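Local coordinates for protein EcmrR transcriptional regulator (Escherichia coli, PDB 6WL5) that probably senses diverse drug-like compounds and activates transcription as a MerR family regulator, and binds the cation cetyl-trimethyl-ammonium in its GyrI-like domain, at residues A[64-69]-A[108-113]; A[114-119]-A[152-157]. All coordinates share one frame; numbering follows the deposited sequence. Where two conformers were deposited one is given.

In the fold
Both contacts lean on helix 109-123: contact 1 ties its first turn to the loop 64-69, and contact 2 lays its middle against strand 149-158. The first is partly buried and mixed, a salt bridge and a tyrosine hydroxyl joined by aromatic packing along the last carbons of a cetyl-trimethyl-ammonium chain before the ammonium. The second is buried and apolar, leucine and methionine against a phenylalanine ring. They run into each other: Tyr113 CD2 lies 3.7 Å from Phe154 CE1. The salt bridge thus lies on the partly exposed side, while Tyr113 joins contact 1 to the helix-sheet packing of contact 2.

Contact 1 (A[64-69]-A[108-113]); sequences YKEKNM and SLRNAY. With 16A (cetyl-trimethyl-ammonium), chain E.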
ATOM      1  N   TYR A  64       7.062   7.687 -12.082  1.00 18.42           N
ATOM      2  CA  TYR A  64       5.675   7.979 -11.777  1.00 20.28           C
ATOM      3  C   TYR A  64       4.790   7.629 -12.970  1.00 21.07           C
ATOM      4  O   TYR A  64       5.091   7.995 -14.103  1.00 20.72           O
ATOM      5  CB  TYR A  64       5.483   9.444 -11.359  1.00 18.54           C
ATOM      6  CG  TYR A  64       4.084   9.653 -10.872  1.00 19.15           C
ATOM      7  CD1 TYR A  64       3.690   9.209  -9.610  1.00 20.25           C
ATOM      8  CD2 TYR A  64       3.136  10.212 -11.696  1.00 18.82           C
ATOM      9  CE1 TYR A  64       2.380   9.341  -9.164  1.00 18.12           C
ATOM     10  CE2 TYR A  64       1.811  10.340 -11.282  1.00 20.09           C
ATOM     11  CZ  TYR A  64       1.438   9.921  -9.996  1.00 19.20           C
ATOM     12  OH  TYR A  64       0.119  10.034  -9.584  1.00 20.43           O
ATOM     13  N   LYS A  65       3.689   6.923 -12.712  1.00 20.46           N
ATOM     14  CA  LYS A  65       2.726   6.544 -13.736  1.00 21.21           C
ATOM     15  C   LYS A  65       1.340   6.473 -13.108  1.00 23.13           C
ATOM     16  O   LYS A  65       1.191   6.259 -11.894  1.00 23.71           O
ATOM     17  CB  LYS A  65       2.982   5.141 -14.320  1.00 25.59           C
ATOM     18  CG  LYS A  65       4.308   4.892 -14.966  1.00 27.87           C
ATOM     19  CD  LYS A  65       4.314   3.445 -15.487  1.00 27.51           C
ATOM     20  CE  LYS A  65       5.615   3.044 -16.220  1.00 34.97           C
ATOM     21  NZ  LYS A  65       5.156   1.915 -17.124  1.00 42.42           N
ATOM     22  N   GLU A  66       0.321   6.611 -13.954  1.00 20.22           N
ATOM     23  CA  GLU A  66      -1.064   6.398 -13.548  1.00 20.13           C
ATOM     24  C   GLU A  66      -1.780   5.345 -14.378  1.00 18.46           C
ATOM     25  O   GLU A  66      -2.877   4.933 -14.000  1.00 22.11           O
ATOM     26  CB  GLU A  66      -1.822   7.734 -13.596  1.00 22.07           C
ATOM     27  CG  GLU A  66      -1.339   8.640 -12.458  1.00 23.36           C
ATOM     28  CD  GLU A  66      -2.039  10.004 -12.310  1.00 23.95           C
ATOM     29  OE1 GLU A  66      -3.061  10.258 -12.936  1.00 24.68           O
ATOM     30  OE2 GLU A  66      -1.576  10.838 -11.502  1.00 25.60           O
ATOM     31  N   LYS A  67      -1.219   4.926 -15.510  1.00 18.52           N
ATOM     32  CA  LYS A  67      -1.797   3.893 -16.360  1.00 21.09           C
ATOM     33  C   LYS A  67      -0.736   2.852 -16.675  1.00 19.27           C
ATOM     34  O   LYS A  67       0.473   3.139 -16.682  1.00 21.22           O
ATOM     35  CB  LYS A  67      -2.361   4.503 -17.646  1.00 22.24           C
ATOM     36  CG  LYS A  67      -3.435   5.554 -17.427  1.00 23.98           C
ATOM     37  CD  LYS A  67      -4.265   5.801 -18.683  1.00 25.61           C
ATOM     38  CE  LYS A  67      -5.283   6.900 -18.466  1.00 34.05           C
ATOM     39  NZ  LYS A  67      -6.499   6.293 -17.843  1.00 38.68           N
ATOM     40  N   ASN A  68      -1.181   1.619 -16.869  1.00 20.60           N
ATOM     41  CA  ASN A  68      -0.278   0.513 -17.148  1.00 20.73           C
ATOM     42  C   ASN A  68       0.720   0.342 -15.996  1.00 21.24           C
ATOM     43  O   ASN A  68       1.930   0.230 -16.207  1.00 22.20           O
ATOM     44  CB  ASN A  68       0.440   0.718 -18.498  1.00 22.92           C
ATOM     45  CG  ASN A  68       1.056  -0.541 -19.004  1.00 30.89           C
ATOM     46  OD1 ASN A  68       0.416  -1.592 -18.997  1.00 34.45           O
ATOM     47  ND2 ASN A  68       2.289  -0.449 -19.503  1.00 37.69           N
ATOM     48  N   MET A  69       0.201   0.317 -14.761  1.00 18.68           N
ATOM     49  CA  MET A  69       1.035   0.300 -13.564  1.00 18.12           C
ATOM     50  C   MET A  69       1.340  -1.115 -13.101  1.00 17.89           C
ATOM     51  O   MET A  69       0.491  -2.016 -13.173  1.00 18.79           O
ATOM     52  CB  MET A  69       0.324   1.050 -12.429  1.00 17.96           C
ATOM     53  CG  MET A  69       0.067   2.506 -12.722  1.00 17.60           C
ATOM     54  SD  MET A  69      -0.868   3.292 -11.389  1.00 17.77           S
ATOM     55  CE  MET A  69      -2.468   2.509 -11.447  1.00 19.14           C
ATOM     56  N   SER A 108      -7.691  12.134  -5.801  1.00 16.19           N
ATOM     57  CA  SER A 108      -6.624  13.079  -5.517  1.00 16.30           C
ATOM     58  C   SER A 108      -5.430  12.447  -4.820  1.00 14.60           C
ATOM     59  O   SER A 108      -4.567  13.178  -4.327  1.00 15.74           O
ATOM     60  CB  SER A 108      -7.186  14.197  -4.640  1.00 18.96           C
ATOM     61  OG  SER A 108      -7.860  13.667  -3.503  1.00 19.30           O
ATOM     62  N   LEU A 109      -5.327  11.115  -4.798  1.00 15.06           N
ATOM     63  CA  LEU A 109      -4.140  10.480  -4.221  1.00 14.95           C
ATOM     64  C   LEU A 109      -2.842  11.042  -4.790  1.00 13.69           C
ATOM     65  O   LEU A 109      -1.829  11.119  -4.074  1.00 14.96           O
ATOM     66  CB  LEU A 109      -4.174   8.964  -4.489  1.00 15.58           C
ATOM     67  CG  LEU A 109      -5.023   8.117  -3.533  1.00 14.81           C
ATOM     68  CD1 LEU A 109      -5.190   6.700  -4.065  1.00 18.58           C
ATOM     69  CD2 LEU A 109      -4.410   8.034  -2.145  1.00 18.32           C
ATOM     70  N   ARG A 110      -2.812  11.362  -6.093  1.00 15.46           N
ATOM     71  CA  ARG A 110      -1.562  11.820  -6.704  1.00 16.75           C
ATOM     72  C   ARG A 110      -0.977  13.005  -5.952  1.00 15.58           C
ATOM     73  O   ARG A 110       0.243  13.199  -5.951  1.00 15.83           O
ATOM     74  CB  ARG A 110      -1.738  12.220  -8.166  1.00 16.98           C
ATOM     75  CG  ARG A 110      -2.635  13.439  -8.419  1.00 19.06           C
ATOM     76  CD  ARG A 110      -2.829  13.792  -9.923  1.00 20.81           C
ATOM     77  NE  ARG A 110      -3.494  12.724 -10.642  1.00 20.34           N
ATOM     78  CZ  ARG A 110      -4.814  12.619 -10.780  1.00 20.84           C
ATOM     79  NH1 ARG A 110      -5.627  13.537 -10.284  1.00 22.38           N
ATOM     80  NH2 ARG A 110      -5.311  11.598 -11.438  1.00 21.69           N
ATOM     81  N   ASN A 111      -1.821  13.821  -5.320  1.00 16.26           N
ATOM     82  CA  ASN A 111      -1.325  14.997  -4.617  1.00 14.45           C
ATOM     83  C   ASN A 111      -0.405  14.629  -3.438  1.00 14.67           C
ATOM     84  O   ASN A 111       0.555  15.355  -3.129  1.00 16.18           O
ATOM     85  CB  ASN A 111      -2.483  15.841  -4.111  1.00 17.14           C
ATOM     86  CG  ASN A 111      -3.300  16.441  -5.214  1.00 19.35           C
ATOM     87  OD1 ASN A 111      -2.864  16.533  -6.345  1.00 22.25           O
ATOM     88  ND2 ASN A 111      -4.465  16.924  -4.872  1.00 23.12           N
ATOM     89  N   ALA A 112      -0.677  13.506  -2.794  1.00 14.30           N
ATOM     90  CA  ALA A 112       0.183  12.999  -1.736  1.00 13.89           C
ATOM     91  C   ALA A 112       1.530  12.525  -2.272  1.00 14.18           C
ATOM     92  O   ALA A 112       2.566  12.700  -1.613  1.00 14.51           O
ATOM     93  CB  ALA A 112      -0.530  11.856  -1.029  1.00 14.59           C
ATOM     94  N   TYR A 113       1.538  11.870  -3.423  1.00 14.11           N
ATOM     95  CA  TYR A 113       2.790  11.460  -4.051  1.00 15.52           C
ATOM     96  C   TYR A 113       3.603  12.673  -4.474  1.00 13.80           C
ATOM     97  O   TYR A 113       4.822  12.694  -4.298  1.00 15.41           O
ATOM     98  CB  TYR A 113       2.492  10.532  -5.248  1.00 14.83           C
ATOM     99  CG  TYR A 113       1.969   9.165  -4.833  1.00 14.63           C
ATOM    100  CD1 TYR A 113       0.628   8.976  -4.523  1.00 13.96           C
ATOM    101  CD2 TYR A 113       2.818   8.083  -4.698  1.00 13.50           C
ATOM    102  CE1 TYR A 113       0.159   7.721  -4.122  1.00 15.66           C
ATOM    103  CE2 TYR A 113       2.367   6.839  -4.283  1.00 15.43           C
ATOM    104  CZ  TYR A 113       1.041   6.669  -3.973  1.00 14.64           C
ATOM    105  OH  TYR A 113       0.599   5.433  -3.569  1.00 15.80           O
TER
HETATM  106  C1  16A E 301      14.268  11.520  -8.395  1.00 57.41           C
HETATM  107  C2  16A E 301      13.112  10.545  -8.548  1.00 55.90           C
HETATM  108  C3  16A E 301      11.902  11.199  -9.210  1.00 52.23           C
HETATM  109  C4  16A E 301      10.568  10.518  -8.887  1.00 52.16           C
HETATM  110  C5  16A E 301      10.650   9.039  -8.504  1.00 49.69           C
HETATM  111  C6  16A E 301       9.259   8.414  -8.517  1.00 45.52           C
HETATM  112  C7  16A E 301       9.231   6.897  -8.574  1.00 42.69           C
HETATM  113  C8  16A E 301       7.793   6.458  -8.824  1.00 42.81           C
HETATM  114  C9  16A E 301       7.360   5.443  -7.802  1.00 36.15           C
HETATM  115  C10 16A E 301       6.434   4.361  -8.362  1.00 35.09           C
HETATM  116  C11 16A E 301       5.163   4.852  -9.044  1.00 31.28           C
HETATM  117  C12 16A E 301       4.159   5.492  -8.095  1.00 30.28           C
HETATM  118  C13 16A E 301       2.781   5.465  -8.760  1.00 30.72           C
HETATM  119  C14 16A E 301       1.704   5.780  -7.740  1.00 31.80           C
HETATM  120  C15 16A E 301       0.354   5.977  -8.408  1.00 28.58           C
HETATM  121  C16 16A E 301      -0.686   6.053  -7.326  1.00 26.98           C
HETATM  122  N1  16A E 301      -2.011   6.444  -7.834  1.00 23.59           N
HETATM  123  C17 16A E 301      -2.469   5.623  -8.970  1.00 26.84           C
HETATM  124  C18 16A E 301      -2.884   6.260  -6.665  1.00 23.07           C
HETATM  125  C19 16A E 301      -2.042   7.879  -8.131  1.00 24.39           C
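Glu66 of the loop and Arg110 of the helix form a side-on salt bridge. Arg110 NE gives a nearly straight bond (165°) to Glu66 OE2 at 2.8 Å, within the guanidinium plane and on the syn side of the carboxylate; Arg110 NH2 reaches Glu66 OE1 at 3.0 Å from above the carboxylate plane. On its anti side the same OE2 takes the hydroxyl of Tyr64, OH to OE2 2.7 Å, so one oxygen holds two donors. A glutamine here would probably leave Arg110 without its countercharge and weaken the grip on the Tyr64 hydroxyl.

Apolar packing continues inward. With CG anti to the backbone N (chi1 -172°), the Tyr64 ring extends to the helix, CE1 4.1 Å from Tyr113 CB. Its OH lies 3.2 Å from Arg110 CB, ring and guanidinium planes 81° apart.

The cetyl-trimethyl-ammonium packs against both tyrosines. Its C14 sits 3.7 Å above one face of Tyr113, offset toward the rim, while the ammonium methyls meet Tyr64 OH (C19, 3.4 Å), Leu109 CD1 and Met69 SD.

Tyr113 OH bonds to Glu133. Thus the loop between strands 55-59 and 69-77 closes over the pocket against helix 109-123, whose inner side rests on strand 149-158.

Contact 2 (A[114-119]-A[152-157]); sequences IYLMQW and IQFPVE. With EDO (1,2-ethanediol), chain K.
Phe154 turns its ring toward Leu116 through two torsions: CG stands anti to the carbonyl carbon (chi1 -86°), and chi2 at 27° presents a ring face to the helix. Leu116 CB, placed by the helix backbone, settles over the centre of that face. This is a CH-pi contact: CB stands 3.7 Å from the centroid of the Phe154 ring, nearly on the ring normal.

One leucine branch, CD1, does the rest, carried there by a CG anti to the carbonyl carbon. Leu116 CD1 covers the same ring near Phe154 CD1, at 3.7 Å, and bridges to Ile152, two residues earlier on the strand, where it touches CG2, also at 3.7 Å. It lies 3.6 Å from the Ile152 carbonyl O as well, a van der Waals approach to the strand backbone.

Met117 takes the rim of the ring: its CG lies in the ring plane, 3.9 Å from Phe154 CE2, and its backbone N comes obliquely to the same CE2 at 3.7 Å. Leu127 of strand 125-127 also touches Phe154. Met117 is modelled in two conformers; the end of the given one touches Tyr64 and probably helps to line the site of a bound cetyl-trimethyl-ammonium.

The helix and strand segments run at 28° to each other, their axes 9.6 Å apart at closest approach. Leu116 also packs on Val100 of strand 88-103, which pairs with strand 149-158, so the helix covers both strands.

Almost all of the contact is hydrocarbon against hydrocarbon and one aromatic ring, so its hold comes from close fit and hydrophobic burial, and Met117 extends that greasy surface into the ligand pocket, consistent with a site that accepts a long alkyl chain.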
ATOM      1  N   ILE A 114       2.948  13.674  -5.071  1.00 15.17           N
ATOM      2  CA  ILE A 114       3.618  14.926  -5.413  1.00 16.55           C
ATOM      3  C   ILE A 114       4.277  15.505  -4.181  1.00 14.46           C
ATOM      4  O   ILE A 114       5.469  15.870  -4.188  1.00 15.92           O
ATOM      5  CB  ILE A 114       2.586  15.895  -6.024  1.00 16.50           C
ATOM      6  CG1 ILE A 114       2.165  15.453  -7.430  1.00 17.02           C
ATOM      7  CG2 ILE A 114       3.162  17.304  -6.066  1.00 18.63           C
ATOM      8  CD1 ILE A 114       0.992  16.257  -7.959  1.00 19.70           C
ATOM      9  N   TYR A 115       3.513  15.594  -3.109  1.00 16.35           N
ATOM     10  CA  TYR A 115       4.017  16.160  -1.876  1.00 17.13           C
ATOM     11  C   TYR A 115       5.214  15.412  -1.330  1.00 15.53           C
ATOM     12  O   TYR A 115       6.184  16.026  -0.945  1.00 16.54           O
ATOM     13  CB  TYR A 115       2.918  16.151  -0.815  1.00 17.62           C
ATOM     14  CG  TYR A 115       3.248  16.958   0.406  1.00 22.63           C
ATOM     15  CD1 TYR A 115       3.853  16.390   1.502  1.00 20.24           C
ATOM     16  CD2 TYR A 115       2.930  18.276   0.447  1.00 25.23           C
ATOM     17  CE1 TYR A 115       4.151  17.159   2.615  1.00 24.66           C
ATOM     18  CE2 TYR A 115       3.200  19.037   1.535  1.00 26.76           C
ATOM     19  CZ  TYR A 115       3.809  18.474   2.609  1.00 23.45           C
ATOM     20  OH  TYR A 115       4.024  19.307   3.670  1.00 28.50           O
ATOM     21  N   LEU A 116       5.154  14.092  -1.320  1.00 15.67           N
ATOM     22  CA  LEU A 116       6.266  13.316  -0.762  1.00 15.91           C
ATOM     23  C   LEU A 116       7.493  13.370  -1.664  1.00 17.35           C
ATOM     24  O   LEU A 116       8.617  13.425  -1.165  1.00 19.47           O
ATOM     25  CB  LEU A 116       5.851  11.867  -0.490  1.00 16.03           C
ATOM     26  CG  LEU A 116       5.032  11.656   0.785  1.00 15.26           C
ATOM     27  CD1 LEU A 116       4.597  10.211   0.834  1.00 18.81           C
ATOM     28  CD2 LEU A 116       5.853  12.032   2.007  1.00 16.63           C
ATOM     29  N   MET A 117       7.299  13.336  -3.001  0.64 17.73           N
ATOM     30  CA  MET A 117       8.430  13.493  -3.924  0.64 18.30           C
ATOM     31  C   MET A 117       9.164  14.803  -3.640  0.64 17.50           C
ATOM     32  O   MET A 117      10.399  14.831  -3.583  0.64 20.03           O
ATOM     33  CB  MET A 117       7.972  13.441  -5.407  0.64 18.73           C
ATOM     34  CG  MET A 117       7.679  12.013  -5.990  0.64 18.97           C
ATOM     35  SD  MET A 117       7.205  11.786  -7.764  0.64 20.03           S
ATOM     36  CE  MET A 117       5.435  12.099  -7.718  0.64 19.30           C
ATOM     37  N   GLN A 118       8.414  15.892  -3.419  1.00 16.32           N
ATOM     38  CA  GLN A 118       9.016  17.194  -3.129  1.00 17.80           C
ATOM     39  C   GLN A 118       9.699  17.199  -1.765  1.00 18.22           C
ATOM     40  O   GLN A 118      10.812  17.739  -1.623  1.00 20.08           O
ATOM     41  CB  GLN A 118       7.963  18.289  -3.201  1.00 19.09           C
ATOM     42  CG  GLN A 118       8.457  19.700  -3.081  1.00 20.18           C
ATOM     43  CD  GLN A 118       9.238  20.155  -4.304  1.00 20.95           C
ATOM     44  OE1 GLN A 118       8.734  20.096  -5.434  1.00 22.49           O
ATOM     45  NE2 GLN A 118      10.477  20.585  -4.096  1.00 25.10           N
ATOM     46  N   TRP A 119       9.067  16.580  -0.771  1.00 17.24           N
ATOM     47  CA  TRP A 119       9.652  16.530   0.560  1.00 17.39           C
ATOM     48  C   TRP A 119      10.995  15.828   0.526  1.00 18.62           C
ATOM     49  O   TRP A 119      11.958  16.267   1.160  1.00 19.97           O
ATOM     50  CB  TRP A 119       8.692  15.798   1.504  1.00 18.11           C
ATOM     51  CG  TRP A 119       9.149  15.866   2.955  1.00 18.00           C
ATOM     52  CD1 TRP A 119       8.718  16.746   3.897  1.00 19.10           C
ATOM     53  CD2 TRP A 119      10.109  15.021   3.602  1.00 18.82           C
ATOM     54  NE1 TRP A 119       9.359  16.518   5.093  1.00 20.27           N
ATOM     55  CE2 TRP A 119      10.218  15.464   4.938  1.00 18.23           C
ATOM     56  CE3 TRP A 119      10.917  13.954   3.171  1.00 19.32           C
ATOM     57  CZ2 TRP A 119      11.090  14.876   5.851  1.00 21.69           C
ATOM     58  CZ3 TRP A 119      11.751  13.349   4.075  1.00 20.39           C
ATOM     59  CH2 TRP A 119      11.846  13.825   5.406  1.00 20.99           C
ATOM     60  N   ILE A 152       0.382   7.167   2.661  1.00 14.34           N
ATOM     61  CA  ILE A 152       1.378   6.987   1.590  1.00 14.38           C
ATOM     62  C   ILE A 152       2.758   6.953   2.235  1.00 15.67           C
ATOM     63  O   ILE A 152       3.093   7.844   3.017  1.00 15.67           O
ATOM     64  CB  ILE A 152       1.289   8.078   0.504  1.00 15.00           C
ATOM     65  CG1 ILE A 152      -0.140   8.251  -0.038  1.00 15.64           C
ATOM     66  CG2 ILE A 152       2.257   7.717  -0.632  1.00 15.63           C
ATOM     67  CD1 ILE A 152      -0.835   6.961  -0.446  1.00 17.06           C
ATOM     68  N   GLN A 153       3.528   5.908   1.939  1.00 14.39           N
ATOM     69  CA  GLN A 153       4.806   5.631   2.611  1.00 13.67           C
ATOM     70  C   GLN A 153       5.914   5.514   1.572  1.00 14.46           C
ATOM     71  O   GLN A 153       5.922   4.584   0.773  1.00 15.31           O
ATOM     72  CB  GLN A 153       4.706   4.335   3.433  1.00 16.84           C
ATOM     73  CG  GLN A 153       3.407   4.236   4.272  1.00 15.32           C
ATOM     74  CD  GLN A 153       3.264   2.913   4.993  1.00 16.15           C
ATOM     75  OE1 GLN A 153       3.548   1.843   4.437  1.00 16.77           O
ATOM     76  NE2 GLN A 153       2.733   2.968   6.214  1.00 18.47           N
ATOM     77  N   PHE A 154       6.878   6.436   1.614  1.00 15.88           N
ATOM     78  CA  PHE A 154       8.044   6.399   0.732  1.00 15.30           C
ATOM     79  C   PHE A 154       9.244   5.819   1.474  1.00 15.73           C
ATOM     80  O   PHE A 154       9.735   6.451   2.436  1.00 16.68           O
ATOM     81  CB  PHE A 154       8.383   7.820   0.265  1.00 16.24           C
ATOM     82  CG  PHE A 154       7.634   8.288  -0.965  1.00 15.73           C
ATOM     83  CD1 PHE A 154       6.376   7.803  -1.303  1.00 16.64           C
ATOM     84  CD2 PHE A 154       8.203   9.224  -1.791  1.00 16.67           C
ATOM     85  CE1 PHE A 154       5.712   8.261  -2.425  1.00 17.16           C
ATOM     86  CE2 PHE A 154       7.551   9.665  -2.926  1.00 16.39           C
ATOM     87  CZ  PHE A 154       6.302   9.179  -3.244  1.00 17.75           C
ATOM     88  N   PRO A 155       9.749   4.649   1.083  1.00 18.46           N
ATOM     89  CA  PRO A 155      10.992   4.132   1.689  1.00 18.37           C
ATOM     90  C   PRO A 155      12.151   5.049   1.342  1.00 17.95           C
ATOM     91  O   PRO A 155      12.387   5.339   0.173  1.00 19.20           O
ATOM     92  CB  PRO A 155      11.150   2.744   1.049  1.00 19.60           C
ATOM     93  CG  PRO A 155       9.772   2.411   0.478  1.00 19.97           C
ATOM     94  CD  PRO A 155       9.237   3.752   0.035  1.00 17.77           C
ATOM     95  N   VAL A 156      12.866   5.523   2.361  1.00 19.84           N
ATOM     96  CA  VAL A 156      13.932   6.491   2.132  1.00 20.53           C
ATOM     97  C   VAL A 156      15.190   6.216   2.945  1.00 22.03           C
ATOM     98  O   VAL A 156      15.185   5.481   3.933  1.00 22.62           O
ATOM     99  CB  VAL A 156      13.467   7.947   2.415  1.00 19.83           C
ATOM    100  CG1 VAL A 156      12.377   8.380   1.460  1.00 21.53           C
ATOM    101  CG2 VAL A 156      12.970   8.091   3.837  1.00 20.56           C
ATOM    102  N   GLU A 157      16.276   6.853   2.494  0.53 21.16           N
ATOM    103  CA  GLU A 157      17.550   6.931   3.192  0.53 22.58           C
ATOM    104  C   GLU A 157      18.064   8.360   3.093  0.53 22.48           C
ATOM    105  O   GLU A 157      17.884   9.027   2.072  0.53 24.65           O
ATOM    106  CB  GLU A 157      18.508   5.897   2.578  0.53 24.24           C
ATOM    107  CG  GLU A 157      17.954   4.480   2.765  0.53 28.92           C
ATOM    108  CD  GLU A 157      18.808   3.374   2.209  0.53 33.30           C
ATOM    109  OE1 GLU A 157      19.745   3.658   1.446  0.53 34.96           O
ATOM    110  OE2 GLU A 157      18.516   2.203   2.547  0.53 35.90           O
TER
HETATM  111  C1  EDO K 307      17.982   6.580   7.354  1.00 43.75           C
HETATM  112  O1  EDO K 307      18.854   7.178   6.381  1.00 40.52           O
HETATM  113  C2  EDO K 307      16.761   5.952   6.691  1.00 43.59           C
HETATM  114  O2  EDO K 307      17.087   4.755   5.968  1.00 42.15           O